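PDB 5M1P: terminase large subunit from Thermus phage G20c, which drives viral DNA into empty capsids as part of an ATP-powered motor and uses this nuclease domain to cut the genome at the start and end of packaging. Local coordinates for residues A[17-20]-A[25-28]; A[40-45]-A[175-180]; A[53-56]-A[61-64]; A[105-108]-A[113-116]; A[156-159]-A[165-168]. All coordinates share one frame; numbering follows the deposited sequence.

Contact 1: A[17-20]-A[25-28]; sequences LPYE and RLVV
Tyr19 and Leu26 form the tight half of this contact, their side chains running alongside each other in the same direction. Methyl CD1 of Leu26 sits over one face of the tyrosine ring, offset toward the rim and 4.1 Å from its centroid, a CH-pi contact, while Leu26 CD2 comes 3.5 Å from Tyr19 CE2. The ring is brought there by a chi1 of 59°, which places Tyr19 CG between the backbone N and the carbonyl carbon. Beside this pair the backbones of Glu20 and Val27 exchange two hydrogen bonds, Glu20 N to Val27 O and Val27 N to Glu20 O, each 2.9 Å. Val28 adds its two methyls: CG1 lies 3.8 Å from Leu17 CB, the two side chains crossing at about a right angle, and CG2 packs on Tyr19 CB. The other side is looser. There the carbonyls of Pro18 and Val28 are bridged by one water, which donates to both O atoms at 2.7 Å. The extended Glu20 side chain is exposed and pairs with Arg22, while Arg25 leads away to a salt bridge with Asp86. Bonded pair and water bridge belong to the antiparallel beta hairpin of strands 15-22 and 25-27.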
# COMPACT_ATOMS: atom_id res chain seq x y z
N LEU A 17 -3.87 12.29 8.96
CA LEU A 17 -4.87 11.78 9.89
C LEU A 17 -4.24 11.29 11.19
O LEU A 17 -3.24 10.55 11.16
CB LEU A 17 -5.60 10.59 9.26
CG LEU A 17 -6.27 10.83 7.90
CD1 LEU A 17 -6.73 9.52 7.29
CD2 LEU A 17 -7.42 11.80 8.05
N PRO A 18 -4.84 11.64 12.34
CA PRO A 18 -4.34 11.08 13.59
C PRO A 18 -4.67 9.59 13.67
O PRO A 18 -5.59 9.12 13.00
CB PRO A 18 -5.09 11.89 14.65
CG PRO A 18 -6.38 12.20 14.00
CD PRO A 18 -6.08 12.41 12.54
N TYR A 19 -3.91 8.86 14.47
CA TYR A 19 -4.12 7.43 14.61
C TYR A 19 -3.71 6.96 15.99
O TYR A 19 -3.05 7.69 16.73
CB TYR A 19 -3.32 6.65 13.54
CG TYR A 19 -1.82 6.90 13.61
CD1 TYR A 19 -1.24 7.98 12.94
CD2 TYR A 19 -0.98 6.09 14.39
CE1 TYR A 19 0.12 8.23 13.02
CE2 TYR A 19 0.40 6.33 14.46
CZ TYR A 19 0.93 7.41 13.78
OH TYR A 19 2.28 7.67 13.84
N GLU A 20 -4.10 5.73 16.31
CA GLU A 20 -3.62 5.04 17.49
C GLU A 20 -2.72 3.90 17.02
O GLU A 20 -3.12 3.11 16.16
CB GLU A 20 -4.79 4.46 18.30
CG GLU A 20 -4.37 3.90 19.65
CD GLU A 20 -5.50 3.28 20.44
OE1 GLU A 20 -6.56 2.96 19.85
OE2 GLU A 20 -5.32 3.09 21.67
N ARG A 25 -0.24 -2.16 13.88
CA ARG A 25 -1.27 -1.37 13.19
C ARG A 25 -1.25 0.09 13.59
O ARG A 25 -1.12 0.41 14.76
CB ARG A 25 -2.66 -1.89 13.50
CG ARG A 25 -2.91 -3.32 13.10
CD ARG A 25 -4.37 -3.64 13.32
NE ARG A 25 -4.71 -4.98 12.89
CZ ARG A 25 -5.96 -5.45 12.80
NH1 ARG A 25 -7.00 -4.68 13.12
NH2 ARG A 25 -6.17 -6.68 12.37
N LEU A 26 -1.45 0.95 12.60
CA LEU A 26 -1.80 2.35 12.83
C LEU A 26 -3.28 2.48 12.51
O LEU A 26 -3.67 2.41 11.34
CB LEU A 26 -0.99 3.27 11.93
CG LEU A 26 0.54 3.15 12.02
CD1 LEU A 26 1.21 4.31 11.31
CD2 LEU A 26 1.01 3.00 13.46
N VAL A 27 -4.11 2.69 13.52
CA VAL A 27 -5.56 2.65 13.34
C VAL A 27 -6.06 4.07 13.37
O VAL A 27 -5.98 4.73 14.40
CB VAL A 27 -6.27 1.82 14.43
CG1 VAL A 27 -7.78 1.73 14.14
CG2 VAL A 27 -5.68 0.42 14.49
N VAL A 28 -6.57 4.53 12.23
CA VAL A 28 -7.16 5.86 12.10
C VAL A 28 -8.62 5.80 12.54
O VAL A 28 -9.09 6.65 13.31
CB VAL A 28 -7.06 6.39 10.66
CG1 VAL A 28 -7.79 7.71 10.52
CG2 VAL A 28 -5.60 6.57 10.27
O HOH W 1 -7.70 8.60 14.58

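Contact 2: A[40-45]-A[175-180]; sequences GADFGK and HDDIVM. With CA (calcium ion), chain C.
Asp42, at the end of strand 37-42, and Asp177, in the first turn of helix 177-186, bring their CA atoms to 6.1 Å, with no backbone hydrogen bond joining strand to helix. What joins them is a calcium ion. Asp42 OD1 binds it at 2.3 Å and Asp177 OD2 at 2.4 Å, each carboxylate using a single oxygen. The two side chains cross at about a right angle and their carboxylate planes are 73° apart, an arrangement in which these two oxygens lie 3.3 Å from each other without a hydrogen bond, held close by the shared metal. Asp42 reaches the ion with CG anti to the backbone N (chi1 180°); Phe43 adds its carbonyl O and turns its ring away, toward helix 73-86. Water 3, Asp48 OD2 and Tyr49 O complete the six ligands. This is the acidic centre of an RNase H-like fold, in the RuvC-like form that cleaves DNA by two-metal catalysis; Asp42 and Asp177 probably hold the first catalytic magnesium, and Asp95, whose side chain is about 5 Å from that of Asp42, probably shares the second with Asp42. The other oxygen of Asp42, OD2, is occupied differently. It accepts a hydrogen bond of 2.8 Å from water 2, which also donates to Asp176 OD1 and so bridges two carboxylates of like charge. Met180 CB touches the same Asp42 OD2 at 3.5 Å, beyond which the methionine chain bends away toward helix 122-137.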
# COMPACT_ATOMS: atom_id res chain seq x y z
N GLY A 40 -4.76 -2.59 0.16
CA GLY A 40 -3.58 -2.73 -0.68
C GLY A 40 -2.55 -3.56 0.05
O GLY A 40 -2.24 -3.24 1.20
N ALA A 41 -2.00 -4.60 -0.59
CA ALA A 41 -1.08 -5.49 0.08
C ALA A 41 0.19 -5.69 -0.72
O ALA A 41 0.16 -6.22 -1.84
CB ALA A 41 -1.76 -6.81 0.36
N ASP A 42 1.27 -5.19 -0.12
CA ASP A 42 2.64 -5.35 -0.56
C ASP A 42 3.25 -6.32 0.45
O ASP A 42 3.36 -6.00 1.63
CB ASP A 42 3.36 -3.98 -0.51
CG ASP A 42 4.81 -4.05 -0.95
OD1 ASP A 42 5.66 -4.42 -0.12
OD2 ASP A 42 5.11 -3.71 -2.10
N PHE A 43 3.58 -7.52 0.00
CA PHE A 43 4.06 -8.56 0.91
C PHE A 43 5.50 -8.35 1.33
O PHE A 43 6.23 -7.59 0.70
CB PHE A 43 3.86 -9.95 0.30
CG PHE A 43 2.42 -10.33 0.22
CD1 PHE A 43 1.78 -10.85 1.33
CD2 PHE A 43 1.68 -10.08 -0.93
CE1 PHE A 43 0.43 -11.17 1.28
CE2 PHE A 43 0.34 -10.40 -0.98
CZ PHE A 43 -0.28 -10.94 0.12
N GLY A 44 5.86 -8.98 2.45
CA GLY A 44 7.22 -9.06 2.94
C GLY A 44 7.80 -10.29 2.30
O GLY A 44 7.71 -11.39 2.85
N LYS A 45 8.35 -10.12 1.10
CA LYS A 45 8.83 -11.24 0.30
C LYS A 45 10.01 -11.94 0.98
O LYS A 45 10.02 -13.16 1.09
CB LYS A 45 9.22 -10.78 -1.11
N HIS A 175 13.28 2.32 0.92
CA HIS A 175 12.23 1.33 0.74
C HIS A 175 11.03 1.98 0.06
O HIS A 175 10.87 3.21 0.11
CB HIS A 175 11.77 0.78 2.09
CG HIS A 175 12.87 0.47 3.05
ND1 HIS A 175 13.91 -0.38 2.74
CD2 HIS A 175 13.10 0.89 4.31
CE1 HIS A 175 14.73 -0.47 3.77
NE2 HIS A 175 14.25 0.29 4.74
N ASP A 176 10.17 1.15 -0.53
CA ASP A 176 8.94 1.66 -1.14
C ASP A 176 7.70 0.83 -0.82
O ASP A 176 6.69 0.98 -1.51
CB ASP A 176 9.11 1.82 -2.66
CG ASP A 176 9.28 0.50 -3.38
OD1 ASP A 176 9.23 -0.56 -2.73
OD2 ASP A 176 9.46 0.52 -4.62
N ASP A 177 7.75 0.01 0.22
CA ASP A 177 6.65 -0.92 0.51
C ASP A 177 5.38 -0.16 0.88
O ASP A 177 4.28 -0.59 0.55
CB ASP A 177 6.98 -1.88 1.65
CG ASP A 177 8.39 -2.41 1.58
OD1 ASP A 177 9.28 -1.77 2.17
OD2 ASP A 177 8.61 -3.44 0.92
N ILE A 178 5.54 0.95 1.60
CA ILE A 178 4.39 1.77 1.99
C ILE A 178 3.80 2.45 0.75
O ILE A 178 2.59 2.45 0.52
CB ILE A 178 4.75 2.85 3.03
CG1 ILE A 178 5.28 2.21 4.32
CG2 ILE A 178 3.54 3.75 3.31
CD1 ILE A 178 5.92 3.19 5.27
N VAL A 179 4.68 3.01 -0.08
CA VAL A 179 4.25 3.68 -1.31
C VAL A 179 3.42 2.73 -2.17
O VAL A 179 2.34 3.08 -2.64
CB VAL A 179 5.47 4.21 -2.12
CG1 VAL A 179 5.01 4.84 -3.43
CG2 VAL A 179 6.25 5.23 -1.29
N MET A 180 3.95 1.53 -2.37
CA MET A 180 3.29 0.56 -3.22
C MET A 180 1.98 0.05 -2.62
O MET A 180 1.00 -0.08 -3.35
CB MET A 180 4.24 -0.60 -3.55
CG MET A 180 5.41 -0.20 -4.45
SD MET A 180 4.97 0.79 -5.89
CE MET A 180 3.73 -0.22 -6.69
CA CA C . 7.51 -5.57 0.60
O HOH W 2 7.75 -3.12 -2.81
O HOH W 3 8.38 -5.44 -1.55

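Contact 3: A[53-56]-A[61-64]; sequences SVLD and AIAC
Val54 meets two residues of the opposite strand, Ala63 and Cys64, and the hydrogen bonds record the mismatch. Val54 N donates to Cys64 O and Val54 O accepts from Ala63 N, both 2.8 Å; farther on, Asp56 N donates to Ala61 O at 2.9 Å. The extra residue makes this a classic beta bulge, with Ala63 taking helix-like backbone angles (phi -91°, psi -30°), and the N-to-C directions of the two short segments are 128° apart, well short of exactly antiparallel. A bent CA-H...O contact brings Ile62 CA to 3.3 Å from the same Val54 O. Apolar contacts divide between the two faces. On one, Val54 CG2 rests 3.9 Å from Cys64 CB. On the other, Ile62 CD1 lies 4.1 Å from both Leu55 CB and Ser53 CB, and Leu55 CD1 rests against the carbonyl O of Ala61. Ser53 OG bonds Ser181 OG, and Asp56 is shared between His35 and the backbone N atoms of Asp58 and Thr59 in the turn. Within the central sheet this hairpin lies between strands 37-42 and 25-27; the Leu55 and Ile62 face is covered by helix 177-186, and Tyr87 packs on Val54 and Cys64.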
# COMPACT_ATOMS: atom_id res chain seq x y z
N SER A 53 -2.66 -1.71 3.59
CA SER A 53 -3.31 -0.41 3.72
C SER A 53 -4.81 -0.55 3.50
O SER A 53 -5.24 -0.81 2.39
CB SER A 53 -2.73 0.57 2.71
OG SER A 53 -1.35 0.80 2.96
N VAL A 54 -5.58 -0.35 4.56
CA VAL A 54 -7.03 -0.45 4.50
C VAL A 54 -7.61 0.90 4.09
O VAL A 54 -7.48 1.89 4.83
CB VAL A 54 -7.61 -0.86 5.87
CG1 VAL A 54 -9.11 -1.08 5.75
CG2 VAL A 54 -6.96 -2.13 6.40
N LEU A 55 -8.25 0.93 2.92
CA LEU A 55 -8.85 2.13 2.33
C LEU A 55 -10.36 2.07 2.37
O LEU A 55 -10.96 1.12 1.91
CB LEU A 55 -8.39 2.27 0.89
CG LEU A 55 -8.95 3.43 0.08
CD1 LEU A 55 -8.66 4.76 0.74
CD2 LEU A 55 -8.37 3.39 -1.32
N ASP A 56 -10.96 3.09 2.96
CA ASP A 56 -12.40 3.28 2.92
C ASP A 56 -12.73 3.85 1.54
O ASP A 56 -12.38 5.00 1.22
CB ASP A 56 -12.80 4.24 4.04
CG ASP A 56 -14.29 4.50 4.11
OD1 ASP A 56 -14.98 4.49 3.07
OD2 ASP A 56 -14.76 4.78 5.24
N ALA A 61 -10.22 7.64 2.48
CA ALA A 61 -9.28 7.73 3.59
C ALA A 61 -8.78 6.36 4.02
O ALA A 61 -9.54 5.40 4.09
CB ALA A 61 -9.91 8.45 4.76
N ILE A 62 -7.49 6.29 4.32
CA ILE A 62 -6.91 5.11 4.94
C ILE A 62 -7.46 5.01 6.37
O ILE A 62 -7.37 5.96 7.16
CB ILE A 62 -5.37 5.17 4.95
CG1 ILE A 62 -4.81 5.16 3.52
CG2 ILE A 62 -4.78 4.06 5.81
CD1 ILE A 62 -5.15 3.92 2.72
N ALA A 63 -8.07 3.87 6.67
CA ALA A 63 -8.63 3.59 7.99
C ALA A 63 -7.63 2.91 8.90
O ALA A 63 -7.69 3.05 10.13
CB ALA A 63 -9.87 2.72 7.85
N CYS A 64 -6.70 2.13 8.32
CA CYS A 64 -5.75 1.35 9.10
C CYS A 64 -4.59 1.00 8.19
O CYS A 64 -4.80 0.73 7.00
CB CYS A 64 -6.44 0.07 9.58
SG CYS A 64 -5.42 -0.93 10.67

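Contact 4: A[105-108]-A[113-116]; sequences EELD and NYTP
The Tyr114 ring carries Leu107 on one face and Asp108 at its edge. The contact closes a beta-alpha-beta unit of the RNase H-like fold, in which the chain passes from strand 91-94 through helix 101-109 to strand 114-116. Over the face, Leu107 CD1 stands 4.2 Å above the plane near the ring centre, and CB of the same leucine makes a CH-pi contact 4.1 Å from the centroid, approaching Tyr114 CE1 most closely at 3.7 Å. At the edge, Asp108 OD1 lies in the ring plane, close to CE1 and the hydroxyl. Strand 114-116 is the outermost of the sheet at this end, bonded to strand 91-94, and the tyrosine spans from it to the helix. A chi1 of 80° sets its CG between the backbone N and the carbonyl carbon, turning the ring toward the helix. Carboxylate and ring planes are 34° apart. Tyr114 OH donates to Asp108 OD1 at 2.6 Å, meeting it on the syn side but 32° out of the carboxylate plane, and water 4 donates to Asp108 OD2 at 2.7 Å.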
# COMPACT_ATOMS: atom_id res chain seq x y z
N GLU A 105 -0.70 -19.95 -2.79
CA GLU A 105 -1.51 -21.07 -2.32
C GLU A 105 -2.27 -20.74 -1.03
O GLU A 105 -3.41 -21.15 -0.88
CB GLU A 105 -0.65 -22.32 -2.12
CG GLU A 105 -0.16 -22.94 -3.42
CD GLU A 105 1.02 -23.87 -3.24
OE1 GLU A 105 1.75 -24.10 -4.24
OE2 GLU A 105 1.24 -24.37 -2.12
N GLU A 106 -1.62 -20.00 -0.13
CA GLU A 106 -2.21 -19.63 1.16
C GLU A 106 -3.37 -18.65 1.01
O GLU A 106 -4.35 -18.76 1.73
CB GLU A 106 -1.16 -19.06 2.12
CG GLU A 106 -0.31 -20.13 2.80
CD GLU A 106 1.04 -19.65 3.31
OE1 GLU A 106 1.24 -18.43 3.51
OE2 GLU A 106 1.92 -20.51 3.53
N LEU A 107 -3.26 -17.70 0.09
CA LEU A 107 -4.38 -16.78 -0.19
C LEU A 107 -5.63 -17.55 -0.60
O LEU A 107 -6.71 -17.25 -0.12
CB LEU A 107 -4.02 -15.75 -1.27
CG LEU A 107 -2.99 -14.67 -0.89
CD1 LEU A 107 -2.55 -13.92 -2.13
CD2 LEU A 107 -3.55 -13.71 0.14
N ASP A 108 -5.47 -18.55 -1.46
CA ASP A 108 -6.59 -19.39 -1.90
C ASP A 108 -7.03 -20.36 -0.80
O ASP A 108 -8.22 -20.44 -0.49
CB ASP A 108 -6.24 -20.12 -3.20
CG ASP A 108 -6.05 -19.17 -4.37
OD1 ASP A 108 -6.75 -18.14 -4.43
OD2 ASP A 108 -5.18 -19.45 -5.23
N ASN A 113 -10.44 -12.90 0.56
CA ASN A 113 -11.12 -12.13 -0.46
C ASN A 113 -10.06 -11.25 -1.12
O ASN A 113 -9.62 -10.30 -0.52
CB ASN A 113 -12.20 -11.29 0.23
CG ASN A 113 -13.10 -10.55 -0.74
OD1 ASN A 113 -13.13 -10.84 -1.93
ND2 ASN A 113 -13.85 -9.59 -0.21
N TYR A 114 -9.61 -11.62 -2.33
CA TYR A 114 -8.55 -10.85 -3.00
C TYR A 114 -8.68 -10.82 -4.51
O TYR A 114 -9.30 -11.72 -5.10
CB TYR A 114 -7.15 -11.36 -2.62
CG TYR A 114 -6.71 -12.59 -3.36
CD1 TYR A 114 -7.12 -13.85 -2.94
CD2 TYR A 114 -5.87 -12.51 -4.47
CE1 TYR A 114 -6.74 -15.00 -3.61
CE2 TYR A 114 -5.48 -13.65 -5.15
CZ TYR A 114 -5.91 -14.89 -4.71
OH TYR A 114 -5.53 -16.02 -5.38
N THR A 115 -8.09 -9.78 -5.10
CA THR A 115 -7.91 -9.60 -6.53
C THR A 115 -6.41 -9.42 -6.77
O THR A 115 -5.79 -8.57 -6.12
CB THR A 115 -8.69 -8.38 -7.04
OG1 THR A 115 -10.08 -8.60 -6.84
CG2 THR A 115 -8.47 -8.17 -8.53
N PRO A 116 -5.82 -10.22 -7.67
CA PRO A 116 -4.39 -10.03 -7.96
C PRO A 116 -4.14 -8.79 -8.81
O PRO A 116 -4.87 -8.51 -9.78
CB PRO A 116 -4.02 -11.30 -8.74
CG PRO A 116 -5.29 -11.75 -9.37
CD PRO A 116 -6.42 -11.29 -8.48
O HOH W 4 -3.42 -17.36 -5.44

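Contact 5: A[156-159]-A[165-168]; sequences FRYY and NQVM
Tyr158 and Met168 face each other as a non-hydrogen-bonded pair, and their side chains lie side by side, pointing the same way. The methionine chain is extended beyond CG, which carries its CE methyl to 3.5 Å from Tyr158 CE1 and within touch of the hydroxyl. Gln166 reaches the same ring from two residues earlier in its strand: its extended chain crosses the tyrosine obliquely, with amide and ring planes 47° apart and OE1 3.5 Å from Tyr158 CE1. Two same-face residues of one strand thus converge on one ring of the other. At its root, Met168 is also touched by Phe156, which slants past it and sets CE2 3.6 Å from Met168 CB. Tyr159 and Val167 point to the opposite face, where Val167 CG1 packs on the Tyr159 carbonyl with a nearly eclipsed chi1 of 12°; the Tyr159 ring itself meets Arg169 in a cation-pi contact. Their backbones exchange two bonds, Tyr159 N to Val167 O at 2.9 Å and Val167 N to Tyr159 O at 3.0 Å. Helix 122-137 backs Phe156, Gln166 and Met168. Strands 156-160 and 166-170 form an antiparallel beta hairpin, a two-stranded sheet separate from the central one.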
# COMPACT_ATOMS: atom_id res chain seq x y z
N PHE A 156 10.29 9.19 -2.75
CA PHE A 156 10.02 8.40 -3.94
C PHE A 156 10.28 9.26 -5.17
O PHE A 156 9.65 10.31 -5.32
CB PHE A 156 8.59 7.89 -3.90
CG PHE A 156 8.35 6.71 -4.77
CD1 PHE A 156 8.97 5.49 -4.47
CD2 PHE A 156 7.53 6.79 -5.89
CE1 PHE A 156 8.76 4.38 -5.26
CE2 PHE A 156 7.31 5.68 -6.68
CZ PHE A 156 7.93 4.48 -6.37
N ARG A 157 11.21 8.85 -6.02
CA ARG A 157 11.76 9.71 -7.07
C ARG A 157 11.83 9.05 -8.43
O ARG A 157 11.77 7.82 -8.56
CB ARG A 157 13.17 10.16 -6.70
CG ARG A 157 13.34 10.70 -5.30
CD ARG A 157 12.54 11.95 -4.99
NE ARG A 157 12.83 12.35 -3.62
CZ ARG A 157 13.97 12.92 -3.21
NH1 ARG A 157 14.95 13.19 -4.07
NH2 ARG A 157 14.13 13.22 -1.93
N TYR A 158 11.98 9.90 -9.44
CA TYR A 158 12.16 9.50 -10.83
C TYR A 158 13.63 9.35 -11.16
O TYR A 158 14.44 10.20 -10.81
CB TYR A 158 11.59 10.56 -11.78
CG TYR A 158 10.10 10.65 -11.83
CD1 TYR A 158 9.34 9.65 -12.42
CD2 TYR A 158 9.43 11.79 -11.36
CE1 TYR A 158 7.96 9.76 -12.52
CE2 TYR A 158 8.05 11.90 -11.45
CZ TYR A 158 7.32 10.87 -12.02
OH TYR A 158 5.95 10.96 -12.12
N TYR A 159 13.95 8.26 -11.86
CA TYR A 159 15.27 8.04 -12.45
C TYR A 159 15.07 7.58 -13.89
O TYR A 159 13.94 7.41 -14.35
CB TYR A 159 16.03 7.00 -11.63
CG TYR A 159 16.24 7.46 -10.21
CD1 TYR A 159 17.28 8.31 -9.90
CD2 TYR A 159 15.37 7.07 -9.20
CE1 TYR A 159 17.48 8.76 -8.60
CE2 TYR A 159 15.55 7.51 -7.90
CZ TYR A 159 16.60 8.36 -7.61
OH TYR A 159 16.79 8.81 -6.33
N ASN A 165 14.55 4.67 -20.28
CA ASN A 165 13.20 4.38 -19.79
C ASN A 165 13.02 4.91 -18.37
O ASN A 165 13.96 4.92 -17.58
CB ASN A 165 12.91 2.88 -19.81
CG ASN A 165 13.08 2.27 -21.18
OD1 ASN A 165 13.85 1.32 -21.36
ND2 ASN A 165 12.38 2.82 -22.17
N GLN A 166 11.81 5.33 -18.04
CA GLN A 166 11.51 5.93 -16.74
C GLN A 166 11.42 4.87 -15.67
O GLN A 166 10.82 3.81 -15.89
CB GLN A 166 10.19 6.69 -16.79
CG GLN A 166 9.96 7.63 -15.61
CD GLN A 166 8.54 8.16 -15.57
OE1 GLN A 166 8.27 9.31 -15.93
NE2 GLN A 166 7.62 7.31 -15.14
N VAL A 167 11.99 5.16 -14.51
CA VAL A 167 11.91 4.29 -13.34
C VAL A 167 11.52 5.14 -12.14
O VAL A 167 11.88 6.30 -12.05
CB VAL A 167 13.21 3.43 -13.15
CG1 VAL A 167 14.35 3.91 -14.04
CG2 VAL A 167 13.68 3.37 -11.71
N MET A 168 10.72 4.56 -11.24
CA MET A 168 10.33 5.20 -9.99
C MET A 168 10.81 4.32 -8.86
O MET A 168 10.52 3.13 -8.85
CB MET A 168 8.81 5.34 -9.89
CG MET A 168 8.14 6.17 -10.96
SD MET A 168 6.35 5.85 -10.93
CE MET A 168 5.66 7.25 -11.80

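How the contacts relate
Depth in the fold sorts these five contacts. Contacts 2 and 3 are buried and share the central sheet, Gly40 O meeting Ser53 N at 2.9 Å; contacts 1, 4 and 5 are only partly buried. Contact 1 extends the same sheet from contact 3, with Val28 N 2.8 Å from Ala63 O, whereas contact 4 lies toward its other end and touches contact 2 through Leu107 and Phe43. Contact 5 stands in its own two-stranded sheet, yet Phe156 packs on Asp176 and Val179 of contact 2. Chemistry follows place: paired backbones and apolar contacts in the three hairpins, a tyrosine-carboxylate bond at the surface, and acidic metal ligands at the centre.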